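Local structure of succinate-semialdehyde dehydrogenase (Streptococcus pyogenes MGAS1882, 4OGD) at residues 5-10 with 293-298; 27-32 with 195-200; 53-58 with 172-177; 235-240 with 390-395; 312-317 with 359-364. The protein catalyses the oxidation of succinic semialdehyde to succinate with a nicotinamide cofactor, NADP+ being the one bound here, as a member of the aldehyde dehydrogenase family. All blocks are in the same frame, centred on the assembly; numbering follows the deposited sequence.

Interaction 1 of 5, residues 5-10 with 293-298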
# COMPACT_ATOMS: atom_id res chain seq x y z
N THR A 5 -7.06 -31.06 -10.99
CA THR A 5 -8.00 -30.60 -11.99
C THR A 5 -9.20 -31.54 -11.95
O THR A 5 -9.07 -32.73 -12.22
CB THR A 5 -7.42 -30.63 -13.41
OG1 THR A 5 -6.29 -29.75 -13.49
CG2 THR A 5 -8.49 -30.21 -14.42
N ILE A 6 -10.35 -31.01 -11.55
CA ILE A 6 -11.60 -31.75 -11.62
C ILE A 6 -12.59 -30.95 -12.46
O ILE A 6 -13.03 -29.88 -12.05
CB ILE A 6 -12.20 -31.99 -10.23
CG1 ILE A 6 -11.16 -32.66 -9.32
CG2 ILE A 6 -13.47 -32.82 -10.31
CD1 ILE A 6 -11.60 -32.80 -7.89
N TYR A 7 -12.93 -31.49 -13.63
CA TYR A 7 -13.77 -30.77 -14.59
C TYR A 7 -15.16 -30.50 -14.01
O TYR A 7 -15.88 -31.44 -13.68
CB TYR A 7 -13.91 -31.62 -15.86
CG TYR A 7 -14.50 -30.93 -17.07
CD1 TYR A 7 -14.54 -29.55 -17.16
CD2 TYR A 7 -15.04 -31.67 -18.12
CE1 TYR A 7 -15.08 -28.92 -18.27
CE2 TYR A 7 -15.59 -31.06 -19.23
CZ TYR A 7 -15.61 -29.68 -19.30
OH TYR A 7 -16.15 -29.08 -20.40
N PRO A 8 -15.52 -29.22 -13.86
CA PRO A 8 -16.83 -28.91 -13.26
C PRO A 8 -18.04 -29.37 -14.07
O PRO A 8 -19.14 -29.34 -13.54
CB PRO A 8 -16.80 -27.37 -13.16
CG PRO A 8 -15.36 -27.05 -13.03
CD PRO A 8 -14.67 -28.01 -13.96
N TYR A 9 -17.86 -29.75 -15.33
CA TYR A 9 -19.01 -30.18 -16.12
C TYR A 9 -19.34 -31.65 -15.86
O TYR A 9 -20.51 -32.03 -15.90
CB TYR A 9 -18.77 -29.94 -17.61
CG TYR A 9 -19.88 -30.42 -18.51
CD1 TYR A 9 -21.20 -30.04 -18.28
CD2 TYR A 9 -19.62 -31.22 -19.61
CE1 TYR A 9 -22.23 -30.47 -19.09
CE2 TYR A 9 -20.63 -31.65 -20.44
CZ TYR A 9 -21.94 -31.27 -20.17
OH TYR A 9 -22.96 -31.70 -20.99
N THR A 10 -18.32 -32.44 -15.56
CA THR A 10 -18.49 -33.89 -15.39
C THR A 10 -18.14 -34.35 -13.98
O THR A 10 -18.41 -35.50 -13.62
CB THR A 10 -17.61 -34.67 -16.38
OG1 THR A 10 -16.22 -34.40 -16.11
CG2 THR A 10 -17.94 -34.29 -17.82
N GLY A 293 -25.20 -26.00 -19.85
CA GLY A 293 -24.71 -27.23 -20.44
C GLY A 293 -23.21 -27.27 -20.58
O GLY A 293 -22.48 -26.63 -19.81
N ASP A 294 -22.76 -28.03 -21.57
CA ASP A 294 -21.34 -28.25 -21.84
C ASP A 294 -20.62 -26.93 -22.14
O ASP A 294 -20.89 -26.31 -23.16
CB ASP A 294 -21.26 -29.19 -23.06
CG ASP A 294 -19.84 -29.55 -23.44
OD1 ASP A 294 -18.88 -29.02 -22.84
OD2 ASP A 294 -19.69 -30.37 -24.38
N PRO A 295 -19.70 -26.49 -21.26
CA PRO A 295 -19.05 -25.20 -21.53
C PRO A 295 -18.16 -25.20 -22.78
O PRO A 295 -17.80 -24.12 -23.26
CB PRO A 295 -18.21 -24.96 -20.27
CG PRO A 295 -17.94 -26.32 -19.73
CD PRO A 295 -19.21 -27.12 -20.02
N MET A 296 -17.82 -26.37 -23.32
CA MET A 296 -17.07 -26.41 -24.58
C MET A 296 -17.96 -26.19 -25.80
O MET A 296 -17.47 -25.87 -26.88
CB MET A 296 -16.29 -27.72 -24.71
CG MET A 296 -15.15 -27.90 -23.70
SD MET A 296 -13.80 -26.69 -23.83
CE MET A 296 -13.04 -27.20 -25.37
N ASP A 297 -19.27 -26.34 -25.62
CA ASP A 297 -20.24 -26.22 -26.71
C ASP A 297 -20.53 -24.75 -26.96
O ASP A 297 -20.91 -24.03 -26.04
CB ASP A 297 -21.53 -26.95 -26.31
CG ASP A 297 -22.51 -27.12 -27.46
OD1 ASP A 297 -22.62 -26.24 -28.34
OD2 ASP A 297 -23.21 -28.16 -27.46
N PRO A 298 -20.38 -24.30 -28.22
CA PRO A 298 -20.65 -22.89 -28.55
C PRO A 298 -22.10 -22.45 -28.29
O PRO A 298 -22.35 -21.26 -28.15
CB PRO A 298 -20.33 -22.81 -30.05
CG PRO A 298 -20.42 -24.23 -30.54
CD PRO A 298 -19.91 -25.06 -29.39
O HOH W 1 -16.77 -30.76 -22.39

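Interaction 2 of 5, residues 27-32 with 195-200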
# COMPACT_ATOMS: atom_id res chain seq x y z
N ASP A 27 14.76 -23.67 -2.75
CA ASP A 27 15.52 -23.55 -3.99
C ASP A 27 14.91 -22.52 -4.95
O ASP A 27 15.63 -21.72 -5.55
CB ASP A 27 15.68 -24.92 -4.67
CG ASP A 27 16.54 -25.88 -3.85
OD1 ASP A 27 17.23 -25.42 -2.92
OD2 ASP A 27 16.53 -27.09 -4.16
N VAL A 28 13.59 -22.54 -5.06
CA VAL A 28 12.87 -21.57 -5.89
C VAL A 28 13.05 -20.14 -5.40
O VAL A 28 13.29 -19.23 -6.20
CB VAL A 28 11.36 -21.93 -6.01
CG1 VAL A 28 10.57 -20.78 -6.61
CG2 VAL A 28 11.19 -23.18 -6.86
N LEU A 29 12.96 -19.92 -4.09
CA LEU A 29 13.15 -18.57 -3.57
C LEU A 29 14.57 -18.06 -3.80
O LEU A 29 14.77 -16.90 -4.14
CB LEU A 29 12.79 -18.48 -2.08
CG LEU A 29 11.31 -18.72 -1.75
CD1 LEU A 29 11.08 -18.57 -0.26
CD2 LEU A 29 10.41 -17.76 -2.53
N GLU A 30 15.56 -18.94 -3.63
CA GLU A 30 16.94 -18.53 -3.86
C GLU A 30 17.15 -18.17 -5.33
O GLU A 30 17.77 -17.15 -5.64
CB GLU A 30 17.93 -19.60 -3.41
CG GLU A 30 19.40 -19.17 -3.54
CD GLU A 30 19.80 -18.03 -2.61
OE1 GLU A 30 18.97 -17.53 -1.81
OE2 GLU A 30 20.98 -17.64 -2.67
N ARG A 31 16.63 -19.00 -6.23
CA ARG A 31 16.76 -18.74 -7.66
C ARG A 31 16.12 -17.40 -8.01
O ARG A 31 16.66 -16.63 -8.79
CB ARG A 31 16.11 -19.85 -8.48
CG ARG A 31 16.20 -19.63 -9.99
CD ARG A 31 15.56 -20.77 -10.76
NE ARG A 31 14.11 -20.85 -10.54
CZ ARG A 31 13.33 -21.81 -11.03
NH1 ARG A 31 13.86 -22.79 -11.75
NH2 ARG A 31 12.02 -21.81 -10.79
N ALA A 32 14.96 -17.14 -7.42
CA ALA A 32 14.25 -15.90 -7.70
C ALA A 32 15.02 -14.69 -7.17
O ALA A 32 15.11 -13.65 -7.83
CB ALA A 32 12.84 -15.95 -7.11
N ILE A 195 5.92 -15.67 2.95
CA ILE A 195 5.68 -14.28 3.34
C ILE A 195 6.71 -13.79 4.35
O ILE A 195 7.12 -12.63 4.33
CB ILE A 195 4.25 -14.11 3.89
CG1 ILE A 195 3.24 -14.46 2.78
CG2 ILE A 195 4.01 -12.68 4.37
CD1 ILE A 195 1.76 -14.40 3.21
N ALA A 196 7.18 -14.70 5.21
CA ALA A 196 8.16 -14.34 6.23
C ALA A 196 9.60 -14.36 5.70
O ALA A 196 10.53 -13.99 6.42
CB ALA A 196 8.03 -15.27 7.42
N ASP A 197 9.79 -14.79 4.47
CA ASP A 197 11.13 -14.94 3.93
C ASP A 197 11.65 -13.58 3.49
O ASP A 197 10.94 -12.85 2.79
CB ASP A 197 11.13 -15.90 2.74
CG ASP A 197 12.52 -16.29 2.29
OD1 ASP A 197 13.17 -15.49 1.58
OD2 ASP A 197 12.98 -17.38 2.67
N LYS A 198 12.87 -13.22 3.88
CA LYS A 198 13.38 -11.89 3.59
C LYS A 198 13.64 -11.62 2.11
O LYS A 198 13.81 -10.48 1.70
CB LYS A 198 14.63 -11.57 4.42
CG LYS A 198 15.83 -12.41 4.09
CD LYS A 198 16.95 -12.07 5.06
CE LYS A 198 18.27 -12.67 4.63
NZ LYS A 198 19.36 -12.18 5.52
N ARG A 199 13.67 -12.68 1.29
CA ARG A 199 13.84 -12.50 -0.15
C ARG A 199 12.55 -12.03 -0.79
O ARG A 199 12.56 -11.47 -1.88
CB ARG A 199 14.33 -13.80 -0.79
CG ARG A 199 15.75 -14.17 -0.40
CD ARG A 199 16.10 -15.62 -0.72
NE ARG A 199 15.34 -16.56 0.11
CZ ARG A 199 15.63 -17.85 0.25
NH1 ARG A 199 16.68 -18.37 -0.38
NH2 ARG A 199 14.88 -18.62 1.03
N VAL A 200 11.44 -12.26 -0.10
CA VAL A 200 10.12 -11.85 -0.57
C VAL A 200 9.78 -10.46 -0.04
O VAL A 200 9.86 -10.20 1.17
CB VAL A 200 9.05 -12.90 -0.20
CG1 VAL A 200 7.67 -12.41 -0.56
CG2 VAL A 200 9.38 -14.22 -0.91

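Interaction 3 of 5, residues 53-58 with 172-177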
# COMPACT_ATOMS: atom_id res chain seq x y z
N HIS A 53 6.50 -9.65 -24.94
CA HIS A 53 5.85 -9.70 -26.24
C HIS A 53 5.72 -11.14 -26.74
O HIS A 53 4.71 -11.49 -27.36
CB HIS A 53 6.60 -8.84 -27.26
CG HIS A 53 6.33 -7.37 -27.14
ND1 HIS A 53 5.05 -6.86 -27.15
CD2 HIS A 53 7.16 -6.31 -27.03
CE1 HIS A 53 5.11 -5.54 -27.06
NE2 HIS A 53 6.38 -5.18 -26.98
N GLN A 54 6.71 -11.98 -26.47
CA GLN A 54 6.68 -13.37 -26.94
C GLN A 54 5.65 -14.17 -26.15
O GLN A 54 5.02 -15.09 -26.69
CB GLN A 54 8.08 -14.02 -26.87
CG GLN A 54 8.16 -15.44 -27.47
CD GLN A 54 7.77 -15.50 -28.96
OE1 GLN A 54 7.80 -14.49 -29.66
NE2 GLN A 54 7.41 -16.68 -29.43
N VAL A 55 5.46 -13.82 -24.88
CA VAL A 55 4.39 -14.43 -24.10
C VAL A 55 3.05 -14.17 -24.79
O VAL A 55 2.26 -15.09 -24.99
CB VAL A 55 4.35 -13.90 -22.65
CG1 VAL A 55 3.06 -14.33 -21.97
CG2 VAL A 55 5.55 -14.42 -21.87
N ALA A 56 2.82 -12.92 -25.18
CA ALA A 56 1.61 -12.55 -25.91
C ALA A 56 1.51 -13.32 -27.23
O ALA A 56 0.44 -13.79 -27.61
CB ALA A 56 1.58 -11.04 -26.16
N ASN A 57 2.64 -13.44 -27.92
CA ASN A 57 2.71 -14.15 -29.20
C ASN A 57 2.31 -15.62 -29.07
O ASN A 57 1.55 -16.15 -29.90
CB ASN A 57 4.13 -14.04 -29.76
CG ASN A 57 4.22 -14.41 -31.23
OD1 ASN A 57 5.07 -15.21 -31.62
ND2 ASN A 57 3.37 -13.81 -32.05
N ILE A 58 2.83 -16.29 -28.05
CA ILE A 58 2.50 -17.69 -27.82
C ILE A 58 1.05 -17.86 -27.39
O ILE A 58 0.38 -18.82 -27.77
CB ILE A 58 3.45 -18.33 -26.79
CG1 ILE A 58 4.88 -18.34 -27.34
CG2 ILE A 58 3.00 -19.76 -26.46
CD1 ILE A 58 5.93 -18.64 -26.28
N LEU A 172 8.43 -19.63 -19.58
CA LEU A 172 9.67 -20.30 -19.95
C LEU A 172 9.75 -20.51 -21.46
O LEU A 172 10.80 -20.27 -22.07
CB LEU A 172 9.80 -21.63 -19.22
CG LEU A 172 9.98 -21.48 -17.70
CD1 LEU A 172 9.71 -22.81 -17.03
CD2 LEU A 172 11.38 -20.99 -17.38
N GLU A 173 8.64 -20.93 -22.06
CA GLU A 173 8.59 -21.12 -23.51
C GLU A 173 8.90 -19.83 -24.27
O GLU A 173 9.52 -19.87 -25.34
CB GLU A 173 7.23 -21.67 -23.95
CG GLU A 173 7.20 -22.11 -25.43
CD GLU A 173 5.86 -22.63 -25.88
OE1 GLU A 173 4.92 -22.68 -25.06
OE2 GLU A 173 5.74 -22.99 -27.08
N ALA A 174 8.49 -18.71 -23.71
CA ALA A 174 8.71 -17.40 -24.31
C ALA A 174 10.16 -16.93 -24.21
O ALA A 174 10.52 -15.89 -24.77
CB ALA A 174 7.77 -16.36 -23.70
N GLY A 175 10.98 -17.68 -23.48
CA GLY A 175 12.40 -17.38 -23.40
C GLY A 175 12.85 -16.65 -22.14
O GLY A 175 14.02 -16.33 -22.00
N ALA A 176 11.92 -16.41 -21.23
CA ALA A 176 12.25 -15.74 -19.98
C ALA A 176 13.13 -16.65 -19.13
O ALA A 176 12.98 -17.87 -19.17
CB ALA A 176 10.98 -15.37 -19.21
N GLU A 177 14.06 -16.05 -18.38
CA GLU A 177 14.95 -16.84 -17.55
C GLU A 177 14.15 -17.57 -16.47
O GLU A 177 13.17 -17.03 -15.96
CB GLU A 177 16.03 -15.97 -16.91
CG GLU A 177 17.00 -16.77 -16.05
CD GLU A 177 18.27 -16.02 -15.72
OE1 GLU A 177 18.59 -15.03 -16.40
OE2 GLU A 177 18.96 -16.46 -14.76

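Interaction 4 of 5, residues 235-240 with 390-395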
# COMPACT_ATOMS: atom_id res chain seq x y z
N ALA A 235 -23.38 -2.20 -7.16
CA ALA A 235 -24.70 -1.66 -7.45
C ALA A 235 -24.79 -1.22 -8.91
O ALA A 235 -23.97 -0.42 -9.39
CB ALA A 235 -25.01 -0.51 -6.52
N PHE A 236 -25.81 -1.73 -9.61
CA PHE A 236 -26.13 -1.38 -10.98
C PHE A 236 -27.38 -0.51 -10.84
O PHE A 236 -28.47 -1.03 -10.56
CB PHE A 236 -26.40 -2.69 -11.75
CG PHE A 236 -26.67 -2.53 -13.24
CD1 PHE A 236 -27.82 -1.90 -13.71
CD2 PHE A 236 -25.82 -3.12 -14.18
CE1 PHE A 236 -28.08 -1.80 -15.08
CE2 PHE A 236 -26.07 -3.03 -15.54
CZ PHE A 236 -27.20 -2.38 -16.00
N ILE A 237 -27.21 0.80 -10.97
CA ILE A 237 -28.25 1.77 -10.62
C ILE A 237 -28.95 2.30 -11.86
O ILE A 237 -28.32 2.91 -12.74
CB ILE A 237 -27.66 2.96 -9.85
CG1 ILE A 237 -26.79 2.48 -8.68
CG2 ILE A 237 -28.78 3.87 -9.34
CD1 ILE A 237 -26.08 3.60 -7.94
N ILE A 238 -30.26 2.05 -11.95
CA ILE A 238 -31.05 2.46 -13.10
C ILE A 238 -31.73 3.79 -12.80
O ILE A 238 -32.70 3.84 -12.04
CB ILE A 238 -32.09 1.38 -13.44
CG1 ILE A 238 -31.39 0.04 -13.67
CG2 ILE A 238 -32.90 1.77 -14.67
CD1 ILE A 238 -32.34 -1.10 -13.90
N LEU A 239 -31.22 4.87 -13.39
CA LEU A 239 -31.76 6.20 -13.12
C LEU A 239 -33.06 6.46 -13.87
O LEU A 239 -33.47 5.67 -14.73
CB LEU A 239 -30.73 7.29 -13.46
CG LEU A 239 -29.40 7.19 -12.72
CD1 LEU A 239 -28.55 8.42 -12.95
CD2 LEU A 239 -29.65 6.98 -11.24
N ASP A 240 -33.70 7.57 -13.53
CA ASP A 240 -35.02 7.89 -14.08
C ASP A 240 -35.01 8.19 -15.58
O ASP A 240 -36.07 8.25 -16.21
CB ASP A 240 -35.68 9.04 -13.29
CG ASP A 240 -34.86 10.33 -13.30
OD1 ASP A 240 -33.82 10.41 -13.98
OD2 ASP A 240 -35.27 11.29 -12.62
N GLY A 390 -19.53 -1.17 -10.20
CA GLY A 390 -20.88 -0.64 -10.21
C GLY A 390 -21.20 -0.03 -11.55
O GLY A 390 -20.31 0.23 -12.36
N THR A 391 -22.49 0.19 -11.79
CA THR A 391 -22.96 0.73 -13.06
C THR A 391 -23.94 1.85 -12.82
O THR A 391 -24.75 1.76 -11.90
CB THR A 391 -23.67 -0.37 -13.87
OG1 THR A 391 -22.70 -1.33 -14.31
CG2 THR A 391 -24.41 0.20 -15.09
N ILE A 392 -23.84 2.91 -13.61
CA ILE A 392 -24.89 3.93 -13.62
C ILE A 392 -25.53 3.92 -15.01
O ILE A 392 -24.84 4.11 -16.01
CB ILE A 392 -24.35 5.34 -13.33
CG1 ILE A 392 -23.54 5.39 -12.04
CG2 ILE A 392 -25.51 6.34 -13.30
CD1 ILE A 392 -24.29 4.96 -10.80
N PHE A 393 -26.84 3.68 -15.05
CA PHE A 393 -27.58 3.66 -16.31
C PHE A 393 -28.42 4.93 -16.45
O PHE A 393 -29.38 5.15 -15.70
CB PHE A 393 -28.45 2.40 -16.42
CG PHE A 393 -28.24 1.67 -17.70
CD1 PHE A 393 -28.94 2.03 -18.84
CD2 PHE A 393 -27.30 0.65 -17.78
CE1 PHE A 393 -28.72 1.37 -20.03
CE2 PHE A 393 -27.08 -0.01 -18.96
CZ PHE A 393 -27.79 0.35 -20.10
N SER A 394 -28.03 5.76 -17.41
CA SER A 394 -28.65 7.06 -17.62
C SER A 394 -28.37 7.56 -19.04
O SER A 394 -27.23 7.47 -19.51
CB SER A 394 -28.13 8.08 -16.61
OG SER A 394 -28.59 9.39 -16.93
N SER A 395 -29.39 8.09 -19.70
CA SER A 395 -29.20 8.60 -21.06
C SER A 395 -28.61 10.01 -21.08
O SER A 395 -28.33 10.56 -22.15
CB SER A 395 -30.52 8.58 -21.84
OG SER A 395 -31.47 9.44 -21.23

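Interaction 5 of 5, residues 312-317 with 359-364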
# COMPACT_ATOMS: atom_id res chain seq x y z
N ALA A 312 -22.87 -25.51 -3.59
CA ALA A 312 -23.52 -25.64 -2.28
C ALA A 312 -23.65 -24.29 -1.59
O ALA A 312 -24.72 -23.94 -1.07
CB ALA A 312 -22.77 -26.62 -1.40
N ASP A 313 -22.56 -23.52 -1.60
CA ASP A 313 -22.56 -22.20 -0.96
C ASP A 313 -23.58 -21.25 -1.58
O ASP A 313 -24.29 -20.54 -0.86
CB ASP A 313 -21.15 -21.59 -1.02
CG ASP A 313 -20.15 -22.32 -0.16
OD1 ASP A 313 -20.57 -23.15 0.69
OD2 ASP A 313 -18.94 -22.06 -0.32
N VAL A 314 -23.66 -21.24 -2.91
CA VAL A 314 -24.63 -20.39 -3.60
C VAL A 314 -26.07 -20.82 -3.29
O VAL A 314 -26.92 -19.98 -3.01
CB VAL A 314 -24.39 -20.34 -5.12
CG1 VAL A 314 -25.58 -19.69 -5.83
CG2 VAL A 314 -23.12 -19.56 -5.44
N LEU A 315 -26.32 -22.13 -3.31
CA LEU A 315 -27.66 -22.62 -2.99
C LEU A 315 -28.04 -22.28 -1.56
O LEU A 315 -29.18 -21.89 -1.29
CB LEU A 315 -27.76 -24.13 -3.23
CG LEU A 315 -27.68 -24.58 -4.68
CD1 LEU A 315 -27.66 -26.11 -4.77
CD2 LEU A 315 -28.80 -24.01 -5.52
N ASP A 316 -27.09 -22.41 -0.64
CA ASP A 316 -27.33 -22.04 0.76
C ASP A 316 -27.63 -20.56 0.92
O ASP A 316 -28.44 -20.18 1.76
CB ASP A 316 -26.15 -22.43 1.65
CG ASP A 316 -26.02 -23.92 1.85
OD1 ASP A 316 -26.97 -24.65 1.51
OD2 ASP A 316 -24.97 -24.37 2.35
N GLN A 317 -26.98 -19.71 0.12
CA GLN A 317 -27.25 -18.27 0.21
C GLN A 317 -28.64 -17.91 -0.28
O GLN A 317 -29.30 -17.04 0.30
CB GLN A 317 -26.21 -17.47 -0.56
CG GLN A 317 -24.88 -17.36 0.15
CD GLN A 317 -23.87 -16.58 -0.66
OE1 GLN A 317 -23.59 -16.92 -1.81
NE2 GLN A 317 -23.34 -15.51 -0.08
N GLN A 359 -24.51 -9.47 1.66
CA GLN A 359 -23.56 -10.53 1.28
C GLN A 359 -23.37 -10.64 -0.22
O GLN A 359 -24.32 -10.53 -0.98
CB GLN A 359 -24.05 -11.89 1.78
CG GLN A 359 -23.95 -12.09 3.27
CD GLN A 359 -24.16 -13.54 3.68
OE1 GLN A 359 -23.96 -14.47 2.89
NE2 GLN A 359 -24.57 -13.74 4.93
N GLU A 360 -22.13 -10.89 -0.64
CA GLU A 360 -21.84 -11.17 -2.04
C GLU A 360 -22.22 -12.61 -2.38
O GLU A 360 -21.77 -13.55 -1.71
CB GLU A 360 -20.35 -10.97 -2.32
CG GLU A 360 -19.90 -11.41 -3.70
CD GLU A 360 -18.41 -11.24 -3.92
OE1 GLU A 360 -17.65 -11.47 -2.97
OE2 GLU A 360 -18.02 -10.87 -5.05
N ILE A 361 -23.05 -12.79 -3.41
CA ILE A 361 -23.38 -14.12 -3.92
C ILE A 361 -22.59 -14.38 -5.20
O ILE A 361 -22.81 -13.72 -6.23
CB ILE A 361 -24.88 -14.26 -4.22
CG1 ILE A 361 -25.72 -14.00 -2.97
CG2 ILE A 361 -25.17 -15.67 -4.73
CD1 ILE A 361 -27.22 -14.11 -3.21
N PHE A 362 -21.66 -15.33 -5.13
CA PHE A 362 -20.75 -15.61 -6.24
C PHE A 362 -21.36 -16.67 -7.17
O PHE A 362 -20.80 -17.77 -7.35
CB PHE A 362 -19.39 -16.07 -5.69
CG PHE A 362 -18.20 -15.42 -6.36
CD1 PHE A 362 -17.25 -16.18 -7.02
CD2 PHE A 362 -18.03 -14.04 -6.30
CE1 PHE A 362 -16.13 -15.58 -7.62
CE2 PHE A 362 -16.92 -13.43 -6.89
CZ PHE A 362 -15.97 -14.20 -7.56
N GLY A 363 -22.50 -16.33 -7.75
CA GLY A 363 -23.21 -17.22 -8.65
C GLY A 363 -24.28 -16.45 -9.39
O GLY A 363 -24.36 -15.23 -9.28
N PRO A 364 -25.11 -17.17 -10.16
CA PRO A 364 -26.05 -16.53 -11.10
C PRO A 364 -27.33 -16.08 -10.42
O PRO A 364 -28.41 -16.53 -10.81
CB PRO A 364 -26.35 -17.65 -12.09
CG PRO A 364 -26.20 -18.90 -11.28
CD PRO A 364 -25.08 -18.63 -10.31
O HOH W 2 -21.20 -16.95 -2.87

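Interaction 1 of 5, residues 5-10 with 293-298
The Tyr9 ring carries the backbone of Asp294 over one face: Asp294 CA sits 3.6 Å from the ring centroid and 16° off the normal, a CH-pi contact. The carboxylate of Asp294 lies nearly parallel to that ring, the planes 9° apart. Pro295 CD adds a second, off-centre CH-pi contact, 4.2 Å from the centroid of Tyr9. Tyr9 CG, anti to its backbone N (chi1 177°), comes 3.7 Å from Pro295 CD. The Tyr7 ring has Tyr9 CB over one face and a water at its edge, in plane. This water stands 2.7 Å from Tyr7 OH and donates to Asp294 OD1 at 2.8 Å, so a phenol and a carboxylate that share no direct hydrogen bond are coupled through it. Asp294 OD1 also accepts from Met296 N at 2.9 Å, with the donor above the carboxylate plane. That bond makes an Asx turn, which starts the type I beta turn from Asp294 to Asp297. The turn packs against the chain leaving the N-terminal strand, where Tyr7 and Pro295 touch tip to tip, Tyr7 OH lying 3.4 Å from Pro295 CG. Lys72 makes a cation-pi contact with Tyr7, and the His337 ring meets that of Tyr9.

Interaction 2 of 5, residues 27-32 with 195-200
Leu29 sets its CB methylene over one face of the Arg199 guanidinium, displaced toward the rim of the group and 3.7 Å from Arg199 CZ. The edge of the same group is taken up by two carboxylates, with Glu30 CD and Asp197 CG both in its plane. The Glu30 and Arg199 side chains cross at about a right angle, and their flat ends are inclined by 56°. Arg199 NH1 gives Glu30 OE1 a salt-bridge hydrogen bond of 2.8 Å, received on the anti side of the carboxylate. The bend of Glu30 at chi2 (66°) turns its CD back toward the arginine. Asp197 is gripped side-on by two nitrogens: Arg199 NE reaches Asp197 OD1 at 2.8 Å in an almost straight bond (176°), and Arg199 NH2 reaches Asp197 OD2 at 2.8 Å, both on the syn side. Asp197 OD1 also accepts from the backbone N of Arg199 at 2.9 Å, from the anti side, so this oxygen holds both the main chain and the side chain of Arg199. Leu29 CD1 comes tip to tip with Asp197, while Leu29 CD2 rests 4.0 Å from Val200 CG2. The guanidinium is thus fixed in rotation between helix 22-41 and the turn before strand 200-206; an Asx turn at Asp197 is combined with a three-residue salt-bridge network.

Interaction 3 of 5, residues 53-58 with 172-177
Val55 and Ala174 form the tight part of this contact, with Val55 CG2 only 3.5 Å from Ala174 CB, closer than usual for two methyl carbons. Ile58 presses in beside them, its CD1 lying 3.6 Å from Ala174 CA. The methyl of Ala174 points toward helix 45-61, and the small residue lets the backbones approach until Gln54 CA and Ala174 CA are 5.2 Å apart. Leu170, one turn earlier on helix 161-173, packs on both Val55 and Ile58 and extends the apolar patch. Ala174 sits where that helix ends in a Schellman motif, Gly175 taking up a positive phi (101°) as the chain turns off. Toward solvent the packing is looser and made with the carbon parts of polar residues. Gln54 lays its CG against the carbonyl of Ala174, 3.6 Å from the O. Exposed Glu173 crosses Ile58 obliquely, its CG 3.8 Å from Ile58 CD1, and continues to a salt bridge between Glu173 OE2 and NH2 of Arg61, on helix 45-61. No hydrogen bond joins the two segments; within them the contact rests on close fit of methyl groups, while the Glu173-Arg61 salt bridge adds a charged link between the helices.

Interaction 4 of 5, residues 235-240 with 390-395
Phe236 pairs with Thr391 in a parallel ladder in which strands 235-238 and 391-393 run 9° apart, their axes 4.7 Å from each other. Four backbone hydrogen bonds tie them, from Thr391 N to Ala235 O, Ile237 N to Thr391 O, Phe393 N to Ile237 O and Leu239 N to Phe393 O. The last of these carries the ladder just past the strand end. On one face of the sheet Phe236 and Thr391 lie side by side, and Thr391 CG2 stands over the centre of the Phe236 ring, 3.7 Å from its centroid. Phe236 CG, anti to its backbone N (chi1 -176°), is set 3.7 Å from Thr391 CB. Phe236 also meets Phe393 rim to rim, the CZ of the first 3.5 Å from CD2 of the second, with the ring planes at 19° and neither ring over the other. On the face of Ile237 and Ile392 these two run alongside each other with their CD1 atoms 3.6 Å apart; just beyond the strand, Leu239 CD1 lies 3.7 Å from Ile392 CG2. Thr391 OG1 is hydrogen-bonded to Ser416 O. Both strands are interior to the mixed sheet of the catalytic domain, strand 268-272 pairing with 235-238 and strand 411-414 with 391-393. Helix 244-256 packs on the phenylalanine face, whereas helix 374-382 packs on Ile237 and Leu239, and helix 397-406 on Leu239.

Interaction 5 of 5, residues 312-317 with 359-364
Gln317 overlaps Ile361, the two side chains sliding past each other in opposite directions with Gln317 OE1 3.5 Å from Ile361 CG2. Its amide nitrogen is used twice. Gln317 NE2 donates to Gln359 OE1 at 3.2 Å, a nearly straight bond with the donor in the plane of the accepting carbonyl, the two amide groups being inclined by 33°. Gln317 NE2 also donates to Glu360 O at 3.0 Å, where it approaches from above the carbonyl plane, although this acceptor remains close to the amide plane of Gln317. On the other side of the amide, Gln317 OE1 accepts from a water at 2.6 Å, and that water in turn accepts from Phe362 N at 2.8 Å. Both ends of the glutamine amide are thereby engaged, which settles which end is oxygen and which nitrogen and holds its rotation. With chi2 anti (179°), CD is carried well out from the helix toward the loop. One turn earlier, Val314 crosses Ile361 at about a right angle and puts CG2 3.5 Å from Phe362 O. Gly363, without a side chain, lets the backbone come near this valine, its CA 4.0 Å from Val314 CG2. The loop residues 360-364 spell Glu-Ile-Phe-Gly-Pro, a sequence motif of aldehyde dehydrogenases that in relatives borders the cofactor site. Phe362 centres an inverse gamma turn, closed by a weak Gly363 N to Ile361 O bond. Glu360 OE2 meets Lys267 in a salt bridge. The loop leads directly into strand 365-371, whose Val365 packs on Val314, so helix 308-323 lies against the entrance to that strand.

How the interactions relate
From the N terminus, segments 5-10, 27-32 and 53-58 open interactions 1, 2 and 3 in turn. Interaction 3 closes first, at 172-177, and is nested in interaction 2, which closes at 195-200; both lie inside the long loop that interaction 1 closes at 293-298. Interactions 2 and 3 join the consecutive helices 22-41 and 45-61 to the Rossmann-like cofactor-binding part, at ends of its helices. Interaction 4 opens at 235-240, before interaction 1 closes, so the two cross. Interaction 5 opens and closes within the loop that interaction 4 completes at 390-395, and both belong to the seven-stranded sheet region. Interaction 1 links the N-terminal strand to that half.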